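Side-chain contacts in major capsid protein (Paramecium bursaria Chlorella virus 1, PDB 5TIP), which self-assembles as trimers into the large icosahedral capsid of the virus, building its pseudo T=169 shell: residues T132-N137 against A142-Y147; P87-L92 against T269-Y274; R32-A37 against T212-R217. All blocks are in the same frame, centred on the assembly; numbering follows the deposited sequence.

Interaction 1. Residues T132-N137 against A142-Y147; sequences TDWVNN and AQKRFY. With FUC (alpha-L-fucopyranose), chain F.
Trp134 meets Phe146 in a T-shaped (edge-to-face) pair where the loop after helix 122-132 folds back on strand 143-149, in the N-terminal half of this double jelly-roll capsid protein. Phe146 drives its CZ corner into one face of the six-membered indole ring; the centroids lie 4.8 Å apart and the planes stand at 87°. A broad indole suits this place because the same face also takes Lys144, whose CD sits over the five-membered ring, 4.2 Å from its centroid, in a CH-pi contact. With CG anti to the backbone N (chi1 175°) and the rest of the chain extended, Lys144 runs past the indole, and its ammonium leaves the apolar patch to donate to Asp133 O, 2.8 Å from NZ. The carbonyl of Arg130 is a second acceptor for NZ, and a water accepts from Lys144 NZ and Val135 N while donating to Asn136 OD1.

Further out, the carboxylate of Asp133, just before Trp134 in the chain, is held by Arg129, Thr84 OG1 and the backbone N of Tyr86, while Lys77 makes a cation-pi contact with the indole. At the far end of the loop, Asn137 packs on the bound glycan, its CG 3.5 Å from C6 of a fucose.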
loop_
_atom_site.group_PDB
_atom_site.type_symbol
_atom_site.label_atom_id
_atom_site.label_comp_id
_atom_site.label_asym_id
_atom_site.label_seq_id
_atom_site.Cartn_x
_atom_site.Cartn_y
_atom_site.Cartn_z
ATOM N N THR A 132 -3.849 -9.836 -16.620
ATOM C CA THR A 132 -4.161 -9.324 -17.949
ATOM C C THR A 132 -2.968 -9.317 -18.898
ATOM O O THR A 132 -3.080 -8.769 -19.999
ATOM C CB THR A 132 -4.738 -7.905 -17.858
ATOM O OG1 THR A 132 -3.808 -7.052 -17.180
ATOM C CG2 THR A 132 -6.061 -7.905 -17.104
ATOM N N ASP A 133 -1.836 -9.907 -18.518
ATOM C CA ASP A 133 -0.648 -9.827 -19.358
ATOM C C ASP A 133 0.321 -10.935 -18.973
ATOM O O ASP A 133 0.202 -11.551 -17.911
ATOM C CB ASP A 133 0.023 -8.453 -19.231
ATOM C CG ASP A 133 0.963 -8.152 -20.380
ATOM O OD1 ASP A 133 1.195 -9.049 -21.216
ATOM O OD2 ASP A 133 1.472 -7.013 -20.448
ATOM N N TRP A 134 1.281 -11.185 -19.863
ATOM C CA TRP A 134 2.422 -12.040 -19.561
ATOM C C TRP A 134 3.501 -11.202 -18.885
ATOM O O TRP A 134 3.924 -10.176 -19.427
ATOM C CB TRP A 134 2.979 -12.687 -20.831
ATOM C CG TRP A 134 2.142 -13.803 -21.383
ATOM C CD1 TRP A 134 2.168 -15.111 -21.000
ATOM C CD2 TRP A 134 1.171 -13.712 -22.433
ATOM N NE1 TRP A 134 1.269 -15.839 -21.738
ATOM C CE2 TRP A 134 0.644 -15.004 -22.626
ATOM C CE3 TRP A 134 0.692 -12.664 -23.224
ATOM C CZ2 TRP A 134 -0.338 -15.275 -23.576
ATOM C CZ3 TRP A 134 -0.281 -12.936 -24.168
ATOM C CH2 TRP A 134 -0.786 -14.231 -24.335
ATOM N N VAL A 135 3.947 -11.639 -17.708
ATOM C CA VAL A 135 4.869 -10.836 -16.911
ATOM C C VAL A 135 6.088 -11.650 -16.492
ATOM O O VAL A 135 6.861 -11.223 -15.628
ATOM C CB VAL A 135 4.164 -10.262 -15.668
ATOM C CG1 VAL A 135 3.042 -9.326 -16.074
ATOM C CG2 VAL A 135 3.635 -11.386 -14.792
ATOM N N ASN A 136 6.271 -12.826 -17.093
ATOM C CA ASN A 136 7.362 -13.719 -16.725
ATOM C C ASN A 136 8.231 -14.093 -17.924
ATOM O O ASN A 136 8.774 -15.199 -17.982
ATOM C CB ASN A 136 6.822 -14.967 -16.029
ATOM C CG ASN A 136 6.166 -14.646 -14.699
ATOM O OD1 ASN A 136 4.941 -14.603 -14.591
ATOM N ND2 ASN A 136 6.983 -14.401 -13.682
ATOM N N ASN A 137 8.358 -13.179 -18.889
ATOM C CA ASN A 137 9.268 -13.338 -20.026
ATOM C C ASN A 137 8.912 -14.556 -20.877
ATOM O O ASN A 137 9.789 -15.265 -21.374
ATOM C CB ASN A 137 10.723 -13.417 -19.555
ATOM C CG ASN A 137 11.088 -12.300 -18.598
ATOM O OD1 ASN A 137 10.548 -11.197 -18.678
ATOM N ND2 ASN A 137 12.006 -12.584 -17.682
ATOM N N ALA A 142 3.228 -19.398 -25.827
ATOM C CA ALA A 142 2.842 -19.516 -24.432
ATOM C C ALA A 142 1.348 -19.252 -24.313
ATOM O O ALA A 142 0.847 -18.260 -24.833
ATOM C CB ALA A 142 3.623 -18.531 -23.580
ATOM N N GLN A 143 0.637 -20.149 -23.643
ATOM C CA GLN A 143 -0.799 -20.002 -23.458
ATOM C C GLN A 143 -1.078 -19.675 -22.006
ATOM O O GLN A 143 -0.484 -20.261 -21.108
ATOM C CB GLN A 143 -1.542 -21.273 -23.859
ATOM C CG GLN A 143 -3.012 -21.051 -24.164
ATOM C CD GLN A 143 -3.783 -22.344 -24.311
ATOM O OE1 GLN A 143 -3.443 -23.352 -23.698
ATOM N NE2 GLN A 143 -4.825 -22.322 -25.127
ATOM N N LYS A 144 -1.995 -18.746 -21.777
ATOM C CA LYS A 144 -2.312 -18.339 -20.422
ATOM C C LYS A 144 -3.753 -17.878 -20.284
ATOM O O LYS A 144 -4.320 -17.304 -21.204
ATOM C CB LYS A 144 -1.360 -17.218 -19.996
ATOM C CG LYS A 144 -1.655 -16.600 -18.640
ATOM C CD LYS A 144 -0.634 -15.525 -18.295
ATOM C CE LYS A 144 -0.887 -14.945 -16.913
ATOM N NZ LYS A 144 0.150 -13.961 -16.498
ATOM N N ARG A 145 -4.348 -18.158 -19.135
ATOM C CA ARG A 145 -5.708 -17.720 -18.857
ATOM C C ARG A 145 -5.672 -16.358 -18.180
ATOM O O ARG A 145 -4.917 -16.151 -17.224
ATOM C CB ARG A 145 -6.440 -18.729 -17.973
ATOM C CG ARG A 145 -7.864 -18.318 -17.631
ATOM C CD ARG A 145 -8.613 -19.441 -16.937
ATOM N NE ARG A 145 -8.624 -20.651 -17.750
ATOM C CZ ARG A 145 -9.599 -20.976 -18.590
ATOM N NH1 ARG A 145 -10.649 -20.179 -18.730
ATOM N NH2 ARG A 145 -9.525 -22.099 -19.292
ATOM N N PHE A 146 -6.490 -15.438 -18.674
ATOM C CA PHE A 146 -6.530 -14.077 -18.168
ATOM C C PHE A 146 -7.872 -13.803 -17.506
ATOM O O PHE A 146 -8.887 -14.421 -17.837
ATOM C CB PHE A 146 -6.293 -13.063 -19.289
ATOM C CG PHE A 146 -4.960 -13.200 -19.965
ATOM C CD1 PHE A 146 -3.828 -12.623 -19.412
ATOM C CD2 PHE A 146 -4.838 -13.888 -21.159
ATOM C CE1 PHE A 146 -2.598 -12.740 -20.031
ATOM C CE2 PHE A 146 -3.609 -14.007 -21.784
ATOM C CZ PHE A 146 -2.488 -13.431 -21.219
ATOM N N TYR A 147 -7.865 -12.861 -16.567
ATOM C CA TYR A 147 -9.054 -12.491 -15.806
ATOM C C TYR A 147 -9.177 -10.975 -15.829
ATOM O O TYR A 147 -8.361 -10.273 -15.223
ATOM C CB TYR A 147 -8.971 -13.000 -14.368
ATOM C CG TYR A 147 -8.706 -14.482 -14.231
ATOM C CD1 TYR A 147 -7.409 -14.976 -14.198
ATOM C CD2 TYR A 147 -9.751 -15.384 -14.106
ATOM C CE1 TYR A 147 -7.163 -16.328 -14.060
ATOM C CE2 TYR A 147 -9.515 -16.737 -13.965
ATOM C CZ TYR A 147 -8.221 -17.203 -13.943
ATOM O OH TYR A 147 -7.983 -18.550 -13.805
HETATM C C1 FUC F . 12.573 -7.802 -23.156
HETATM C C2 FUC F . 13.527 -8.021 -24.320
HETATM C C3 FUC F . 14.768 -8.737 -23.803
HETATM C C4 FUC F . 14.353 -10.053 -23.154
HETATM C C5 FUC F . 13.319 -9.768 -22.070
HETATM C C6 FUC F . 12.842 -11.057 -21.412
HETATM O O2 FUC F . 13.880 -6.764 -24.905
HETATM O O3 FUC F . 15.703 -8.963 -24.863
HETATM O O4 FUC F . 13.814 -10.920 -24.159
HETATM O O5 FUC F . 12.208 -9.082 -22.645
HETATM O O HOH W 1 2.149 -18.323 -20.337
HETATM O O HOH W 2 3.107 -14.033 -16.857
#

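Interaction 2. Residues P87-L92 against T269-Y274; sequences PAEELL and TNYGQY
Tyr271 lies against Glu89 and Glu90 of helix 87-91, joining the N-terminal jelly roll to a loop of the second one in this double jelly-roll subunit. The loop makes a type II beta turn from Asn270 to Gln273, with Tyr271 at its second position and Gly272, whose positive phi (71°) favours glycine, at its third.

The apolar part is a CH-pi contact. Glu90 CB stands over the middle of the Tyr271 ring, 3.6 Å from its centroid, and the extended side chain then slides along the face in the direction opposite to the tyrosine, Glu90 CG lying 3.6 Å from Tyr271 CD1. Its carboxylate ends stacked on the CB end of the ring, the planes only 7° apart, with Glu90 CD 3.6 Å from Tyr271 CG. Glutamate fits here because its two methylenes can lie over an aromatic face while the flat carboxylate continues nearly parallel to the ring.

The polar part belongs to Glu89, which approaches at the ring edge. Tyr271 OH and Glu89 OE2 are hydrogen-bonded at 2.5 Å, an unusually short length to be read with caution; Asn109 O is a second partner of the hydroxyl. Glu89 OE2 also forms a salt bridge with Arg113, and OE1 binds Tyr128.

Within the turn, the first and fourth residues are also joined by their side chains: Asn270 ND2 donates to Gln273 OE1 at 2.7 Å with an N-H...O angle of 167°, OE1 lying close to the amide plane of Asn270.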
loop_
_atom_site.group_PDB
_atom_site.type_symbol
_atom_site.label_atom_id
_atom_site.label_comp_id
_atom_site.label_asym_id
_atom_site.label_seq_id
_atom_site.Cartn_x
_atom_site.Cartn_y
_atom_site.Cartn_z
ATOM N N PRO A 87 -2.658 -7.327 -23.038
ATOM C CA PRO A 87 -3.473 -7.771 -24.181
ATOM C C PRO A 87 -4.890 -8.157 -23.794
ATOM O O PRO A 87 -5.826 -7.894 -24.559
ATOM C CB PRO A 87 -2.679 -8.967 -24.725
ATOM C CG PRO A 87 -1.949 -9.491 -23.542
ATOM C CD PRO A 87 -1.586 -8.287 -22.723
ATOM N N ALA A 88 -5.077 -8.773 -22.626
ATOM C CA ALA A 88 -6.422 -9.132 -22.191
ATOM C C ALA A 88 -7.257 -7.899 -21.877
ATOM O O ALA A 88 -8.478 -7.912 -22.068
ATOM C CB ALA A 88 -6.353 -10.043 -20.970
ATOM N N GLU A 89 -6.620 -6.835 -21.387
ATOM C CA GLU A 89 -7.338 -5.591 -21.143
ATOM C C GLU A 89 -7.748 -4.930 -22.453
ATOM O O GLU A 89 -8.880 -4.448 -22.586
ATOM C CB GLU A 89 -6.472 -4.655 -20.303
ATOM C CG GLU A 89 -7.019 -3.254 -20.138
ATOM C CD GLU A 89 -6.002 -2.318 -19.520
ATOM O OE1 GLU A 89 -5.725 -2.451 -18.310
ATOM O OE2 GLU A 89 -5.469 -1.457 -20.251
ATOM N N GLU A 90 -6.844 -4.904 -23.435
ATOM C CA GLU A 90 -7.179 -4.325 -24.731
ATOM C C GLU A 90 -8.226 -5.152 -25.463
ATOM O O GLU A 90 -9.058 -4.593 -26.187
ATOM C CB GLU A 90 -5.926 -4.192 -25.595
ATOM C CG GLU A 90 -6.190 -3.549 -26.947
ATOM C CD GLU A 90 -4.969 -3.525 -27.839
ATOM O OE1 GLU A 90 -3.942 -4.128 -27.465
ATOM O OE2 GLU A 90 -5.039 -2.904 -28.920
ATOM N N LEU A 91 -8.201 -6.478 -25.290
ATOM C CA LEU A 91 -9.151 -7.337 -25.990
ATOM C C LEU A 91 -10.586 -6.967 -25.642
ATOM O O LEU A 91 -11.477 -7.031 -26.497
ATOM C CB LEU A 91 -8.875 -8.804 -25.656
ATOM C CG LEU A 91 -9.724 -9.843 -26.390
ATOM C CD1 LEU A 91 -9.512 -9.725 -27.891
ATOM C CD2 LEU A 91 -9.382 -11.239 -25.909
ATOM N N LEU A 92 -10.829 -6.573 -24.392
ATOM C CA LEU A 92 -12.143 -6.101 -23.961
ATOM C C LEU A 92 -12.264 -4.637 -24.374
ATOM O O LEU A 92 -12.068 -3.711 -23.581
ATOM C CB LEU A 92 -12.308 -6.286 -22.459
ATOM C CG LEU A 92 -13.737 -6.429 -21.945
ATOM C CD1 LEU A 92 -14.381 -7.642 -22.585
ATOM C CD2 LEU A 92 -13.755 -6.546 -20.430
ATOM N N THR A 269 -1.962 4.361 -32.734
ATOM C CA THR A 269 -1.337 3.184 -33.326
ATOM C C THR A 269 -0.982 2.146 -32.267
ATOM O O THR A 269 -1.115 0.940 -32.505
ATOM C CB THR A 269 -0.092 3.595 -34.114
ATOM O OG1 THR A 269 -0.451 4.579 -35.092
ATOM C CG2 THR A 269 0.519 2.392 -34.820
ATOM N N ASN A 270 -0.546 2.589 -31.088
ATOM C CA ASN A 270 -0.047 1.699 -30.048
ATOM C C ASN A 270 -0.911 1.821 -28.802
ATOM O O ASN A 270 -1.173 2.931 -28.326
ATOM C CB ASN A 270 1.411 2.011 -29.712
ATOM C CG ASN A 270 2.322 1.882 -30.913
ATOM O OD1 ASN A 270 2.332 0.853 -31.589
ATOM N ND2 ASN A 270 3.087 2.929 -31.192
ATOM N N TYR A 271 -1.340 0.677 -28.275
ATOM C CA TYR A 271 -2.228 0.658 -27.122
ATOM C C TYR A 271 -1.496 1.134 -25.876
ATOM O O TYR A 271 -0.373 0.703 -25.597
ATOM C CB TYR A 271 -2.778 -0.750 -26.902
ATOM C CG TYR A 271 -3.727 -0.860 -25.732
ATOM C CD1 TYR A 271 -5.024 -0.370 -25.817
ATOM C CD2 TYR A 271 -3.331 -1.460 -24.543
ATOM C CE1 TYR A 271 -5.898 -0.470 -24.751
ATOM C CE2 TYR A 271 -4.200 -1.564 -23.472
ATOM C CZ TYR A 271 -5.482 -1.068 -23.583
ATOM O OH TYR A 271 -6.351 -1.168 -22.523
ATOM N N GLY A 272 -2.134 2.030 -25.130
ATOM C CA GLY A 272 -1.567 2.516 -23.891
ATOM C C GLY A 272 -0.364 3.419 -24.032
ATOM O O GLY A 272 0.248 3.765 -23.017
ATOM N N GLN A 273 0.003 3.812 -25.250
ATOM C CA GLN A 273 1.133 4.716 -25.445
ATOM C C GLN A 273 0.663 6.136 -25.176
ATOM O O GLN A 273 -0.009 6.752 -26.007
ATOM C CB GLN A 273 1.712 4.586 -26.850
ATOM C CG GLN A 273 2.971 5.423 -27.041
ATOM C CD GLN A 273 3.351 5.609 -28.495
ATOM O OE1 GLN A 273 2.919 4.857 -29.366
ATOM N NE2 GLN A 273 4.173 6.618 -28.764
ATOM N N TYR A 274 1.021 6.665 -24.008
ATOM C CA TYR A 274 0.648 8.013 -23.611
ATOM C C TYR A 274 1.817 8.984 -23.656
ATOM O O TYR A 274 1.632 10.172 -23.370
ATOM C CB TYR A 274 0.046 7.999 -22.201
ATOM C CG TYR A 274 -1.207 7.163 -22.072
ATOM C CD1 TYR A 274 -2.148 7.121 -23.093
ATOM C CD2 TYR A 274 -1.451 6.417 -20.928
ATOM C CE1 TYR A 274 -3.293 6.360 -22.977
ATOM C CE2 TYR A 274 -2.594 5.654 -20.802
ATOM C CZ TYR A 274 -3.512 5.629 -21.829
ATOM O OH TYR A 274 -4.653 4.871 -21.707
HETATM O O HOH W 3 -3.148 -0.811 -30.935
#

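Interaction 3. Residues R32-A37 against T212-R217; sequences RYTNFA and TQERTR
A small polar contact, Thr34 to Glu214, ties the segment leading into strand 36-42 to the first turn of helix 212-220, which follows strand 200-210 of the same antiparallel sheet. Thr34 OG1 donates to Glu214 OE1 over 2.9 Å, meeting that oxygen from above the carboxylate plane, 37° out of it. Threonine suits the position because its short hydroxyl reaches OE1 while the backbone stays close: with chi1 at 56°, OG1 lies between the backbone N and the carbonyl carbon, and Thr34 CB comes within 3.2 Å of Glu214 OE1.

Glutamate has the length to span the gap. Swung opposite the backbone N (chi1 -160°) and extended beyond, it reaches from the helix to Thr34; the two side chains cross at about a right angle. A water adds a second link, donating to Glu214 OE1 at 2.6 Å and to Asn35 O at 2.8 Å from the water oxygen.

The other carboxylate oxygen, OE2, accepts from Thr24 of the third subunit, so one buried glutamate joins two parts of its own chain and a neighbour. Nearby, Phe36 meets Phe26 of that subunit edge-to-face. The contact thus lies where the N-terminal jelly roll meets a neighbouring subunit, in a trimer of double jelly-roll subunits, the fold of this capsid protein family.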
loop_
_atom_site.group_PDB
_atom_site.type_symbol
_atom_site.label_atom_id
_atom_site.label_comp_id
_atom_site.label_asym_id
_atom_site.label_seq_id
_atom_site.Cartn_x
_atom_site.Cartn_y
_atom_site.Cartn_z
ATOM N N ARG A 32 -22.844 -7.159 14.277
ATOM C CA ARG A 32 -23.455 -8.335 13.682
ATOM C C ARG A 32 -24.159 -7.949 12.388
ATOM O O ARG A 32 -24.812 -6.904 12.308
ATOM C CB ARG A 32 -24.453 -8.973 14.649
ATOM C CG ARG A 32 -23.896 -9.205 16.043
ATOM C CD ARG A 32 -24.861 -10.010 16.890
ATOM N NE ARG A 32 -26.170 -9.371 16.982
ATOM C CZ ARG A 32 -26.531 -8.523 17.940
ATOM N NH1 ARG A 32 -25.681 -8.203 18.904
ATOM N NH2 ARG A 32 -27.748 -7.997 17.932
ATOM N N TYR A 33 -24.014 -8.793 11.376
ATOM C CA TYR A 33 -24.483 -8.514 10.027
ATOM C C TYR A 33 -25.561 -9.519 9.637
ATOM O O TYR A 33 -25.879 -10.448 10.382
ATOM C CB TYR A 33 -23.316 -8.554 9.037
ATOM C CG TYR A 33 -22.520 -9.841 9.088
ATOM C CD1 TYR A 33 -21.488 -10.010 10.002
ATOM C CD2 TYR A 33 -22.800 -10.888 8.220
ATOM C CE1 TYR A 33 -20.761 -11.184 10.052
ATOM C CE2 TYR A 33 -22.077 -12.063 8.262
ATOM C CZ TYR A 33 -21.059 -12.207 9.179
ATOM O OH TYR A 33 -20.339 -13.379 9.221
ATOM N N THR A 34 -26.134 -9.318 8.453
ATOM C CA THR A 34 -27.128 -10.243 7.930
ATOM C C THR A 34 -26.440 -11.441 7.293
ATOM O O THR A 34 -25.456 -11.296 6.563
ATOM C CB THR A 34 -28.026 -9.550 6.905
ATOM O OG1 THR A 34 -27.221 -8.982 5.865
ATOM C CG2 THR A 34 -28.843 -8.451 7.561
ATOM N N ASN A 35 -26.967 -12.631 7.571
ATOM C CA ASN A 35 -26.392 -13.849 7.019
ATOM C C ASN A 35 -26.526 -13.858 5.501
ATOM O O ASN A 35 -27.556 -13.460 4.950
ATOM C CB ASN A 35 -27.075 -15.075 7.623
ATOM C CG ASN A 35 -26.415 -16.372 7.208
ATOM O OD1 ASN A 35 -25.229 -16.400 6.882
ATOM N ND2 ASN A 35 -27.181 -17.456 7.222
ATOM N N PHE A 36 -25.477 -14.316 4.823
ATOM C CA PHE A 36 -25.466 -14.362 3.365
ATOM C C PHE A 36 -24.493 -15.445 2.913
ATOM O O PHE A 36 -23.815 -16.081 3.724
ATOM C CB PHE A 36 -25.094 -13.001 2.767
ATOM C CG PHE A 36 -23.661 -12.608 2.995
ATOM C CD1 PHE A 36 -23.280 -11.981 4.168
ATOM C CD2 PHE A 36 -22.693 -12.869 2.037
ATOM C CE1 PHE A 36 -21.963 -11.619 4.380
ATOM C CE2 PHE A 36 -21.375 -12.513 2.245
ATOM C CZ PHE A 36 -21.011 -11.886 3.416
ATOM N N ALA A 37 -24.434 -15.649 1.599
ATOM C CA ALA A 37 -23.489 -16.574 0.991
ATOM C C ALA A 37 -23.165 -16.084 -0.412
ATOM O O ALA A 37 -24.003 -15.471 -1.079
ATOM C CB ALA A 37 -24.040 -18.002 0.944
ATOM N N THR A 212 -33.974 -15.199 4.727
ATOM C CA THR A 212 -35.395 -15.036 4.425
ATOM C C THR A 212 -35.866 -13.602 4.648
ATOM O O THR A 212 -36.556 -13.027 3.797
ATOM C CB THR A 212 -36.219 -16.003 5.275
ATOM O OG1 THR A 212 -35.741 -17.339 5.077
ATOM C CG2 THR A 212 -37.689 -15.932 4.891
ATOM N N GLN A 213 -35.509 -13.007 5.788
ATOM C CA GLN A 213 -36.019 -11.679 6.119
ATOM C C GLN A 213 -35.493 -10.623 5.155
ATOM O O GLN A 213 -36.268 -9.852 4.578
ATOM C CB GLN A 213 -35.670 -11.313 7.561
ATOM C CG GLN A 213 -36.510 -12.020 8.609
ATOM C CD GLN A 213 -36.315 -11.424 9.988
ATOM O OE1 GLN A 213 -35.409 -10.619 10.202
ATOM N NE2 GLN A 213 -37.173 -11.803 10.929
ATOM N N GLU A 214 -34.173 -10.576 4.966
ATOM C CA GLU A 214 -33.598 -9.584 4.066
ATOM C C GLU A 214 -34.016 -9.846 2.626
ATOM O O GLU A 214 -34.041 -8.917 1.811
ATOM C CB GLU A 214 -32.076 -9.585 4.199
ATOM C CG GLU A 214 -31.397 -8.330 3.694
ATOM C CD GLU A 214 -29.890 -8.400 3.827
ATOM O OE1 GLU A 214 -29.353 -9.523 3.953
ATOM O OE2 GLU A 214 -29.243 -7.333 3.810
ATOM N N ARG A 215 -34.350 -11.098 2.297
ATOM C CA ARG A 215 -34.863 -11.406 0.966
ATOM C C ARG A 215 -36.229 -10.766 0.745
ATOM O O ARG A 215 -36.528 -10.287 -0.355
ATOM C CB ARG A 215 -34.944 -12.921 0.778
ATOM C CG ARG A 215 -34.648 -13.387 -0.628
ATOM C CD ARG A 215 -34.745 -14.893 -0.754
ATOM N NE ARG A 215 -34.572 -15.325 -2.138
ATOM C CZ ARG A 215 -35.563 -15.406 -3.021
ATOM N NH1 ARG A 215 -36.799 -15.086 -2.664
ATOM N NH2 ARG A 215 -35.321 -15.809 -4.261
ATOM N N THR A 216 -37.070 -10.748 1.784
ATOM C CA THR A 216 -38.384 -10.124 1.676
ATOM C C THR A 216 -38.267 -8.611 1.569
ATOM O O THR A 216 -39.045 -7.975 0.849
ATOM C CB THR A 216 -39.249 -10.515 2.880
ATOM O OG1 THR A 216 -39.490 -11.928 2.859
ATOM C CG2 THR A 216 -40.585 -9.784 2.860
ATOM N N ARG A 217 -37.278 -8.025 2.242
ATOM C CA ARG A 217 -37.126 -6.577 2.215
ATOM C C ARG A 217 -36.662 -6.085 0.854
ATOM O O ARG A 217 -37.145 -5.059 0.361
ATOM C CB ARG A 217 -36.117 -6.158 3.274
ATOM C CG ARG A 217 -36.540 -6.346 4.706
ATOM C CD ARG A 217 -35.409 -5.875 5.600
ATOM N NE ARG A 217 -35.106 -4.466 5.361
ATOM C CZ ARG A 217 -34.062 -4.042 4.653
ATOM N NH1 ARG A 217 -33.221 -4.920 4.122
ATOM N NH2 ARG A 217 -33.854 -2.743 4.489
HETATM O O HOH W 4 -29.796 -11.806 5.025
#

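Interactions 1 and 2 adjoin, their centres 15 Å apart: Ala88 of helix 87-91 packs against Phe146, and Thr132 O probably accepts a hydrogen bond from Ala88 N. Helix 87-91 thus contacts both the 132-147 region and the 269-274 loop. Interaction 3 lies about 39 and 42 Å from their centres, on the opposite side of the chain's centre from interaction 2, yet it reaches the same sheet as interaction 1. Along the chain, interaction 1 is nested within the chain loops closed by interactions 2 and 3, whereas those two cross. Interaction 2 joins the two jelly rolls; interactions 1 and 3 both touch the second subunit of the trimer, and interaction 3 touches the third as well.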